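Local coordinates for protein meta cleavage compound hydrolase (Janthinobacterium, PDB 1J1I) that hydrolyses a carbon-carbon bond of the meta-cleavage compound formed during carbazole degradation, probably releasing anthranilate, at residues Leu166-Phe175 / His258-His267; Gly45-Asn54 / Asn183-Asp191. One frame throughout, in Å; residues are numbered along the deposited sequence.

Contact 1. Residues Leu166-Phe175 / His258-His267; sequences LVKALTNDGF and HCGHWAMIEH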
loop_
_atom_site.group_PDB
_atom_site.type_symbol
_atom_site.label_atom_id
_atom_site.label_comp_id
_atom_site.label_asym_id
_atom_site.label_seq_id
_atom_site.Cartn_x
_atom_site.Cartn_y
_atom_site.Cartn_z
ATOM N N LEU A 166 20.758 -6.201 18.258
ATOM C CA LEU A 166 20.094 -6.818 17.115
ATOM C C LEU A 166 18.782 -6.112 16.788
ATOM O O LEU A 166 18.527 -5.767 15.636
ATOM C CB LEU A 166 19.843 -8.310 17.391
ATOM C CG LEU A 166 19.157 -9.182 16.329
ATOM C CD1 LEU A 166 17.668 -8.874 16.271
ATOM C CD2 LEU A 166 19.817 -8.956 14.977
ATOM N N VAL A 167 17.949 -5.895 17.801
ATOM C CA VAL A 167 16.668 -5.233 17.585
ATOM C C VAL A 167 16.851 -3.821 17.035
ATOM O O VAL A 167 16.156 -3.423 16.103
ATOM C CB VAL A 167 15.835 -5.181 18.883
ATOM C CG1 VAL A 167 14.548 -4.403 18.649
ATOM C CG2 VAL A 167 15.516 -6.601 19.346
ATOM N N LYS A 168 17.783 -3.067 17.611
ATOM C CA LYS A 168 18.045 -1.712 17.139
ATOM C C LYS A 168 18.528 -1.742 15.690
ATOM O O LYS A 168 18.140 -0.907 14.877
ATOM C CB LYS A 168 19.112 -1.031 18.005
ATOM C CG LYS A 168 18.663 -0.680 19.409
ATOM C CD LYS A 168 19.725 0.148 20.120
ATOM C CE LYS A 168 19.281 0.546 21.519
ATOM N NZ LYS A 168 20.314 1.357 22.222
ATOM N N ALA A 169 19.372 -2.718 15.375
ATOM C CA ALA A 169 19.917 -2.851 14.029
ATOM C C ALA A 169 18.869 -3.163 12.961
ATOM O O ALA A 169 18.946 -2.647 11.844
ATOM C CB ALA A 169 20.997 -3.924 14.018
ATOM N N LEU A 170 17.890 -3.996 13.307
ATOM C CA LEU A 170 16.846 -4.403 12.364
ATOM C C LEU A 170 15.628 -3.490 12.290
ATOM O O LEU A 170 14.716 -3.730 11.493
ATOM C CB LEU A 170 16.362 -5.814 12.702
ATOM C CG LEU A 170 17.412 -6.918 12.821
ATOM C CD1 LEU A 170 16.705 -8.257 12.946
ATOM C CD2 LEU A 170 18.318 -6.914 11.607
ATOM N N THR A 171 15.607 -2.453 13.121
ATOM C CA THR A 171 14.484 -1.524 13.152
ATOM C C THR A 171 14.890 -0.113 12.724
ATOM O O THR A 171 16.076 0.208 12.671
ATOM C CB THR A 171 13.868 -1.469 14.567
ATOM O OG1 THR A 171 14.888 -1.155 15.525
ATOM C CG2 THR A 171 13.243 -2.811 14.927
ATOM N N ASN A 172 13.899 0.721 12.415
ATOM C CA ASN A 172 14.157 2.097 11.991
ATOM C C ASN A 172 14.740 2.901 13.155
ATOM O O ASN A 172 14.484 2.597 14.321
ATOM C CB ASN A 172 12.863 2.749 11.485
ATOM C CG ASN A 172 11.923 3.146 12.608
ATOM O OD1 ASN A 172 12.078 4.204 13.218
ATOM N ND2 ASN A 172 10.945 2.295 12.888
ATOM N N ASP A 173 15.514 3.930 12.827
ATOM C CA ASP A 173 16.167 4.762 13.838
ATOM C C ASP A 173 15.247 5.366 14.892
ATOM O O ASP A 173 15.714 5.825 15.931
ATOM C CB ASP A 173 16.960 5.888 13.163
ATOM C CG ASP A 173 17.927 5.376 12.111
ATOM O OD1 ASP A 173 18.506 4.285 12.303
ATOM O OD2 ASP A 173 18.120 6.072 11.092
ATOM N N GLY A 174 13.944 5.368 14.634
ATOM C CA GLY A 174 13.014 5.936 15.592
ATOM C C GLY A 174 12.361 4.924 16.515
ATOM O O GLY A 174 11.596 5.295 17.402
ATOM N N PHE A 175 12.663 3.646 16.309
ATOM C CA PHE A 175 12.088 2.585 17.127
ATOM C C PHE A 175 12.586 2.647 18.574
ATOM O O PHE A 175 13.789 2.672 18.826
ATOM C CB PHE A 175 12.429 1.217 16.527
ATOM C CG PHE A 175 11.778 0.067 17.236
ATOM C CD1 PHE A 175 10.401 -0.114 17.177
ATOM C CD2 PHE A 175 12.541 -0.827 17.984
ATOM C CE1 PHE A 175 9.789 -1.170 17.851
ATOM C CE2 PHE A 175 11.938 -1.886 18.662
ATOM C CZ PHE A 175 10.560 -2.058 18.596
ATOM N N HIS A 258 10.493 5.114 7.004
ATOM C CA HIS A 258 10.974 5.074 8.386
ATOM C C HIS A 258 10.584 3.753 9.031
ATOM O O HIS A 258 10.042 3.711 10.137
ATOM C CB HIS A 258 10.354 6.238 9.152
ATOM C CG HIS A 258 10.428 7.537 8.415
ATOM N ND1 HIS A 258 9.357 8.401 8.314
ATOM C CD2 HIS A 258 11.439 8.109 7.719
ATOM C CE1 HIS A 258 9.706 9.445 7.585
ATOM N NE2 HIS A 258 10.963 9.293 7.212
ATOM N N CYS A 259 10.878 2.675 8.319
ATOM C CA CYS A 259 10.526 1.343 8.762
ATOM C C CYS A 259 11.635 0.377 8.393
ATOM O O CYS A 259 12.133 0.388 7.267
ATOM C CB CYS A 259 9.216 0.935 8.080
ATOM S SG CYS A 259 8.563 -0.668 8.539
ATOM N N GLY A 260 12.019 -0.454 9.356
ATOM C CA GLY A 260 13.069 -1.426 9.132
ATOM C C GLY A 260 12.538 -2.766 8.655
ATOM O O GLY A 260 11.608 -2.827 7.848
ATOM N N HIS A 261 13.123 -3.838 9.184
ATOM C CA HIS A 261 12.778 -5.209 8.815
ATOM C C HIS A 261 11.535 -5.793 9.502
ATOM O O HIS A 261 11.026 -6.829 9.070
ATOM C CB HIS A 261 14.001 -6.100 9.088
ATOM C CG HIS A 261 13.919 -7.468 8.478
ATOM N ND1 HIS A 261 13.676 -7.677 7.138
ATOM C CD2 HIS A 261 14.101 -8.696 9.022
ATOM C CE1 HIS A 261 13.710 -8.974 6.880
ATOM N NE2 HIS A 261 13.966 -9.614 8.008
ATOM N N TRP A 262 11.046 -5.135 10.556
ATOM C CA TRP A 262 9.876 -5.618 11.297
ATOM C C TRP A 262 8.697 -4.639 11.336
ATOM O O TRP A 262 8.363 -4.105 12.391
ATOM C CB TRP A 262 10.258 -5.964 12.745
ATOM C CG TRP A 262 11.311 -7.022 12.897
ATOM C CD1 TRP A 262 11.623 -8.008 12.004
ATOM C CD2 TRP A 262 12.148 -7.238 14.040
ATOM N NE1 TRP A 262 12.602 -8.823 12.521
ATOM C CE2 TRP A 262 12.942 -8.372 13.768
ATOM C CE3 TRP A 262 12.301 -6.581 15.268
ATOM C CZ2 TRP A 262 13.879 -8.869 14.684
ATOM C CZ3 TRP A 262 13.235 -7.075 16.181
ATOM C CH2 TRP A 262 14.011 -8.209 15.880
ATOM N N ALA A 263 8.050 -4.422 10.195
ATOM C CA ALA A 263 6.924 -3.497 10.132
ATOM C C ALA A 263 5.847 -3.761 11.190
ATOM O O ALA A 263 5.335 -2.826 11.803
ATOM C CB ALA A 263 6.302 -3.530 8.731
ATOM N N MET A 264 5.505 -5.029 11.412
ATOM C CA MET A 264 4.465 -5.372 12.387
ATOM C C MET A 264 4.815 -4.990 13.826
ATOM O O MET A 264 3.923 -4.845 14.668
ATOM C CB MET A 264 4.147 -6.870 12.339
ATOM C CG MET A 264 5.193 -7.752 12.997
ATOM S SD MET A 264 6.792 -7.703 12.185
ATOM C CE MET A 264 7.706 -8.828 13.210
ATOM N N ILE A 265 6.107 -4.853 14.109
ATOM C CA ILE A 265 6.556 -4.481 15.448
ATOM C C ILE A 265 6.808 -2.976 15.538
ATOM O O ILE A 265 6.419 -2.331 16.513
ATOM C CB ILE A 265 7.862 -5.230 15.841
ATOM C CG1 ILE A 265 7.595 -6.735 15.952
ATOM C CG2 ILE A 265 8.394 -4.695 17.169
ATOM C CD1 ILE A 265 8.842 -7.567 16.221
ATOM N N GLU A 266 7.445 -2.420 14.512
ATOM C CA GLU A 266 7.772 -0.993 14.482
ATOM C C GLU A 266 6.559 -0.078 14.303
ATOM O O GLU A 266 6.520 1.024 14.853
ATOM C CB GLU A 266 8.784 -0.717 13.367
ATOM C CG GLU A 266 10.061 -1.535 13.469
ATOM C CD GLU A 266 10.963 -1.366 12.262
ATOM O OE1 GLU A 266 11.300 -0.209 11.918
ATOM O OE2 GLU A 266 11.339 -2.393 11.654
ATOM N N HIS A 267 5.574 -0.531 13.532
ATOM C CA HIS A 267 4.366 0.248 13.279
ATOM C C HIS A 267 3.184 -0.711 13.239
ATOM O O HIS A 267 2.597 -0.935 12.180
ATOM C CB HIS A 267 4.484 0.974 11.935
ATOM C CG HIS A 267 5.733 1.788 11.793
ATOM N ND1 HIS A 267 5.927 2.977 12.464
ATOM C CD2 HIS A 267 6.854 1.579 11.065
ATOM C CE1 HIS A 267 7.115 3.466 12.151
ATOM N NE2 HIS A 267 7.697 2.636 11.305
HETATM O O HOH W 1 8.952 2.518 15.101
#

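Contact 2. Residues Gly45-Asn54 / Asn183-Asp191; sequences GGAGAESEGN and NSRYTYATD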
loop_
_atom_site.group_PDB
_atom_site.type_symbol
_atom_site.label_atom_id
_atom_site.label_comp_id
_atom_site.label_asym_id
_atom_site.label_seq_id
_atom_site.Cartn_x
_atom_site.Cartn_y
_atom_site.Cartn_z
ATOM N N GLY A 45 12.445 -15.265 11.493
ATOM C CA GLY A 45 13.503 -16.089 12.037
ATOM C C GLY A 45 14.206 -15.328 13.141
ATOM O O GLY A 45 13.696 -14.319 13.633
ATOM N N GLY A 46 15.379 -15.797 13.532
ATOM C CA GLY A 46 16.105 -15.119 14.589
ATOM C C GLY A 46 15.941 -15.848 15.904
ATOM O O GLY A 46 14.888 -16.430 16.180
ATOM N N ALA A 47 16.987 -15.817 16.719
ATOM C CA ALA A 47 16.963 -16.484 18.011
ATOM C C ALA A 47 15.889 -15.889 18.912
ATOM O O ALA A 47 15.810 -14.676 19.081
ATOM C CB ALA A 47 18.336 -16.372 18.678
ATOM N N GLY A 48 15.052 -16.752 19.478
ATOM C CA GLY A 48 14.003 -16.286 20.364
ATOM C C GLY A 48 12.780 -15.721 19.667
ATOM O O GLY A 48 11.876 -15.204 20.319
ATOM N N ALA A 49 12.738 -15.815 18.342
ATOM C CA ALA A 49 11.591 -15.297 17.610
ATOM C C ALA A 49 10.426 -16.268 17.727
ATOM O O ALA A 49 10.587 -17.477 17.550
ATOM C CB ALA A 49 11.946 -15.078 16.144
ATOM N N GLU A 50 9.257 -15.730 18.051
ATOM C CA GLU A 50 8.046 -16.532 18.180
ATOM C C GLU A 50 6.804 -15.649 18.074
ATOM O O GLU A 50 6.905 -14.424 17.964
ATOM C CB GLU A 50 8.064 -17.345 19.489
ATOM C CG GLU A 50 8.411 -16.567 20.751
ATOM C CD GLU A 50 7.300 -15.634 21.185
ATOM O OE1 GLU A 50 6.191 -16.129 21.486
ATOM O OE2 GLU A 50 7.534 -14.409 21.221
ATOM N N SER A 51 5.636 -16.276 18.112
ATOM C CA SER A 51 4.366 -15.583 17.942
ATOM C C SER A 51 3.999 -14.402 18.839
ATOM O O SER A 51 3.513 -13.385 18.345
ATOM C CB SER A 51 3.229 -16.607 17.974
ATOM O OG SER A 51 3.396 -17.564 16.940
ATOM N N GLU A 52 4.207 -14.526 20.145
ATOM C CA GLU A 52 3.837 -13.441 21.048
ATOM C C GLU A 52 4.653 -12.172 20.797
ATOM O O GLU A 52 4.088 -11.091 20.628
ATOM C CB GLU A 52 3.981 -13.899 22.502
ATOM C CG GLU A 52 3.455 -12.922 23.539
ATOM C CD GLU A 52 3.251 -13.586 24.893
ATOM O OE1 GLU A 52 4.190 -14.253 25.381
ATOM O OE2 GLU A 52 2.149 -13.441 25.466
ATOM N N GLY A 53 5.974 -12.311 20.763
ATOM C CA GLY A 53 6.837 -11.162 20.542
ATOM C C GLY A 53 6.649 -10.514 19.179
ATOM O O GLY A 53 6.790 -9.300 19.034
ATOM N N ASN A 54 6.329 -11.315 18.171
ATOM C CA ASN A 54 6.132 -10.783 16.830
ATOM C C ASN A 54 4.767 -10.139 16.591
ATOM O O ASN A 54 4.671 -9.134 15.895
ATOM C CB ASN A 54 6.311 -11.886 15.773
ATOM C CG ASN A 54 7.734 -11.973 15.239
ATOM O OD1 ASN A 54 7.941 -12.189 14.048
ATOM N ND2 ASN A 54 8.713 -11.820 16.116
ATOM N N ASN A 183 13.475 -8.762 27.076
ATOM C CA ASN A 183 13.601 -9.866 28.028
ATOM C C ASN A 183 12.847 -11.101 27.558
ATOM O O ASN A 183 13.350 -12.218 27.662
ATOM C CB ASN A 183 13.080 -9.457 29.411
ATOM C CG ASN A 183 13.797 -8.246 29.971
ATOM O OD1 ASN A 183 14.999 -8.074 29.769
ATOM N ND2 ASN A 183 13.065 -7.405 30.691
ATOM N N SER A 184 11.639 -10.896 27.047
ATOM C CA SER A 184 10.820 -12.001 26.564
ATOM C C SER A 184 11.523 -12.741 25.427
ATOM O O SER A 184 11.626 -13.969 25.447
ATOM C CB SER A 184 9.462 -11.477 26.090
ATOM O OG SER A 184 8.612 -12.536 25.689
ATOM N N ARG A 185 12.015 -11.993 24.441
ATOM C CA ARG A 185 12.708 -12.597 23.305
ATOM C C ARG A 185 14.000 -13.273 23.746
ATOM O O ARG A 185 14.342 -14.353 23.266
ATOM C CB ARG A 185 13.016 -11.541 22.231
ATOM C CG ARG A 185 13.911 -12.056 21.103
ATOM C CD ARG A 185 14.177 -10.992 20.041
ATOM N NE ARG A 185 13.121 -10.929 19.037
ATOM C CZ ARG A 185 13.239 -11.378 17.790
ATOM N NH1 ARG A 185 14.374 -11.926 17.376
ATOM N NH2 ARG A 185 12.215 -11.284 16.957
ATOM N N TYR A 186 14.720 -12.633 24.660
ATOM C CA TYR A 186 15.970 -13.193 25.157
ATOM C C TYR A 186 15.709 -14.505 25.896
ATOM O O TYR A 186 16.483 -15.454 25.782
ATOM C CB TYR A 186 16.662 -12.202 26.098
ATOM C CG TYR A 186 18.005 -12.690 26.588
ATOM C CD1 TYR A 186 19.018 -13.013 25.686
ATOM C CD2 TYR A 186 18.261 -12.850 27.949
ATOM C CE1 TYR A 186 20.246 -13.484 26.122
ATOM C CE2 TYR A 186 19.492 -13.323 28.397
ATOM C CZ TYR A 186 20.479 -13.638 27.475
ATOM O OH TYR A 186 21.700 -14.110 27.900
ATOM N N THR A 187 14.617 -14.550 26.653
ATOM C CA THR A 187 14.257 -15.750 27.397
ATOM C C THR A 187 14.025 -16.919 26.439
ATOM O O THR A 187 14.488 -18.033 26.691
ATOM C CB THR A 187 12.991 -15.523 28.251
ATOM O OG1 THR A 187 13.269 -14.548 29.267
ATOM C CG2 THR A 187 12.550 -16.822 28.913
ATOM N N TYR A 188 13.315 -16.666 25.339
ATOM C CA TYR A 188 13.056 -17.714 24.355
ATOM C C TYR A 188 14.341 -18.145 23.653
ATOM O O TYR A 188 14.543 -19.327 23.382
ATOM C CB TYR A 188 12.058 -17.241 23.291
ATOM C CG TYR A 188 10.608 -17.272 23.715
ATOM C CD1 TYR A 188 9.893 -16.092 23.915
ATOM C CD2 TYR A 188 9.939 -18.484 23.881
ATOM C CE1 TYR A 188 8.542 -16.117 24.265
ATOM C CE2 TYR A 188 8.591 -18.522 24.231
ATOM C CZ TYR A 188 7.899 -17.335 24.420
ATOM O OH TYR A 188 6.564 -17.367 24.755
ATOM N N ALA A 189 15.207 -17.179 23.366
ATOM C CA ALA A 189 16.461 -17.448 22.669
ATOM C C ALA A 189 17.485 -18.206 23.504
ATOM O O ALA A 189 18.365 -18.876 22.957
ATOM C CB ALA A 189 17.069 -16.136 22.177
ATOM N N THR A 190 17.368 -18.096 24.824
ATOM C CA THR A 190 18.293 -18.756 25.737
ATOM C C THR A 190 17.910 -20.200 26.038
ATOM O O THR A 190 18.784 -21.038 26.267
ATOM C CB THR A 190 18.410 -17.971 27.061
ATOM O OG1 THR A 190 19.079 -16.728 26.816
ATOM C CG2 THR A 190 19.195 -18.769 28.094
ATOM N N ASP A 191 16.610 -20.487 26.048
ATOM C CA ASP A 191 16.129 -21.843 26.302
ATOM C C ASP A 191 16.992 -22.786 25.466
ATOM O O ASP A 191 16.944 -22.746 24.235
ATOM C CB ASP A 191 14.662 -21.960 25.885
ATOM C CG ASP A 191 14.119 -23.364 26.045
ATOM O OD1 ASP A 191 14.041 -23.841 27.193
ATOM O OD2 ASP A 191 13.770 -23.992 25.021
HETATM O O HOH W 2 11.413 -12.016 14.615
HETATM O O HOH W 3 16.958 -12.622 17.721
HETATM O O HOH W 4 8.858 -12.453 23.126
HETATM O O HOH W 5 9.987 -11.246 19.028
#

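Contact 1. Residues Leu166-Phe175 / His258-His267
The loop that carries His261, the presumed catalytic histidine of this alpha/beta hydrolase, is fastened to the chain at Leu170 through a backbone bond from His261 N to Leu170 O (2.8 Å), while the imidazole is turned to Asp233 through ND1. Beside it, the carboxylate of Glu266 joins the two segments. Its OE1 takes three N-H groups: Asn172 N from above the carboxylate plane, 56° out of it; Asn172 ND2 on the anti lone pair (2.7 Å); and Gly260 N on the syn side, at 2.7 Å from OE1. The other oxygen, OE2, accepts from Trp262 N. Asn172 can offer both backbone and side chain because its CG lies between the backbone N and carbonyl carbon (chi1 76°); the side chains of Asn172 and Glu266 run antiparallel alongside each other, their flat ends 27° apart. ND2 also donates to a water that in turn donates to Glu266 O. On its other side, Asn172 OD1 closes an Asx turn by accepting from Gly174 N.

The apolar half of the contact gathers round the Trp262 indole. Leu170 lies over one face with CB, its CD1 coming to 3.4 Å from CZ2 of Trp262; Val167 CG2 meets the ring edge in plane, and Leu166 CD1 approaches CH2 of the indole at 3.7 Å. Further along, Phe175 CZ packs against Ile265 CG2 (3.7 Å), and Thr171 CG2 sits over the rim of one face of the phenyl ring.

With four N-H groups directed at it, the buried carboxylate of Glu266 is probably held as the anion, and it fixes the backbone on both sides of His261 as well as the chain at Asn172.

Contact 2. Residues Gly45-Asn54 / Asn183-Asp191
Glu50 and Tyr188 stack because Glu50 has CG between the backbone N and the carbonyl carbon (chi1 49°), and a bend at chi2 lays the carboxylate flat against the tyrosine, the two planes only 5° apart. CG hangs over the middle of the ring in a CH-pi contact, 3.5 Å from the centroid of Tyr188, and CD lies 3.4 Å from Tyr188 CE1. Arg185 bends instead at chi3 (-85°), bringing its guanidinium alongside the chain from Gly45 to Ala49, with Ala49 CA over one face.

The same Glu50 also caps helix 51-55: OE1 accepts from Glu52 N (2.9 Å) and OE2 from Gly53 N (2.7 Å), while Arg29 forms a salt bridge with OE1. Replacing Glu50 with alanine removes the carboxylate, which would probably leave the N-H groups of Glu52 and Gly53 without their cap, deprive Arg29 of its salt bridge and uncover one face of the Tyr188 ring.

Arg185 reaches the opposing segment through water. One, in the guanidinium plane, accepts from NH1 of Arg185 and donates to Ala47 O, each at 2.7 Å; another links Arg185 NH2 to Asn54 ND2. The segments meet closely where Gly48 CA makes a C-H...O contact with Arg185 O (3.5 Å); beside it the methyl groups Ala47 CB and Ala189 CB touch (3.7 Å).

Gly45 and Gly46 belong to the glycine-rich loop after strand 38-42, which in alpha/beta hydrolases commonly helps form the oxyanion hole. The weak bond from Gly45 N to the OG of Ser114, the presumed nucleophile, is consistent with that placement, beside helix 179-190 of the cap.

The four segments alternate along the chain, in the order 45-54, 166-175, 183-191 and 258-267, and each contact pairs one segment inside an insertion with one outside it. That insertion, between strands 131-137 and 225-230 of the mixed sheet, contains the successive helices 160-170 and 179-190, which provide one side of each contact; the loops after strands 38-42 and 251-256, with short helices 51-55 and 263-266, provide the other. The centres are 16 Å apart, yet the contacts touch: Trp262 CZ2 packs on Arg185 NH2 at 3.7 Å, and Met264 CG lies 3.3 Å from Asn54 O. Together they seat two cap helices on the core around the presumed active site, near Ser114 and His261.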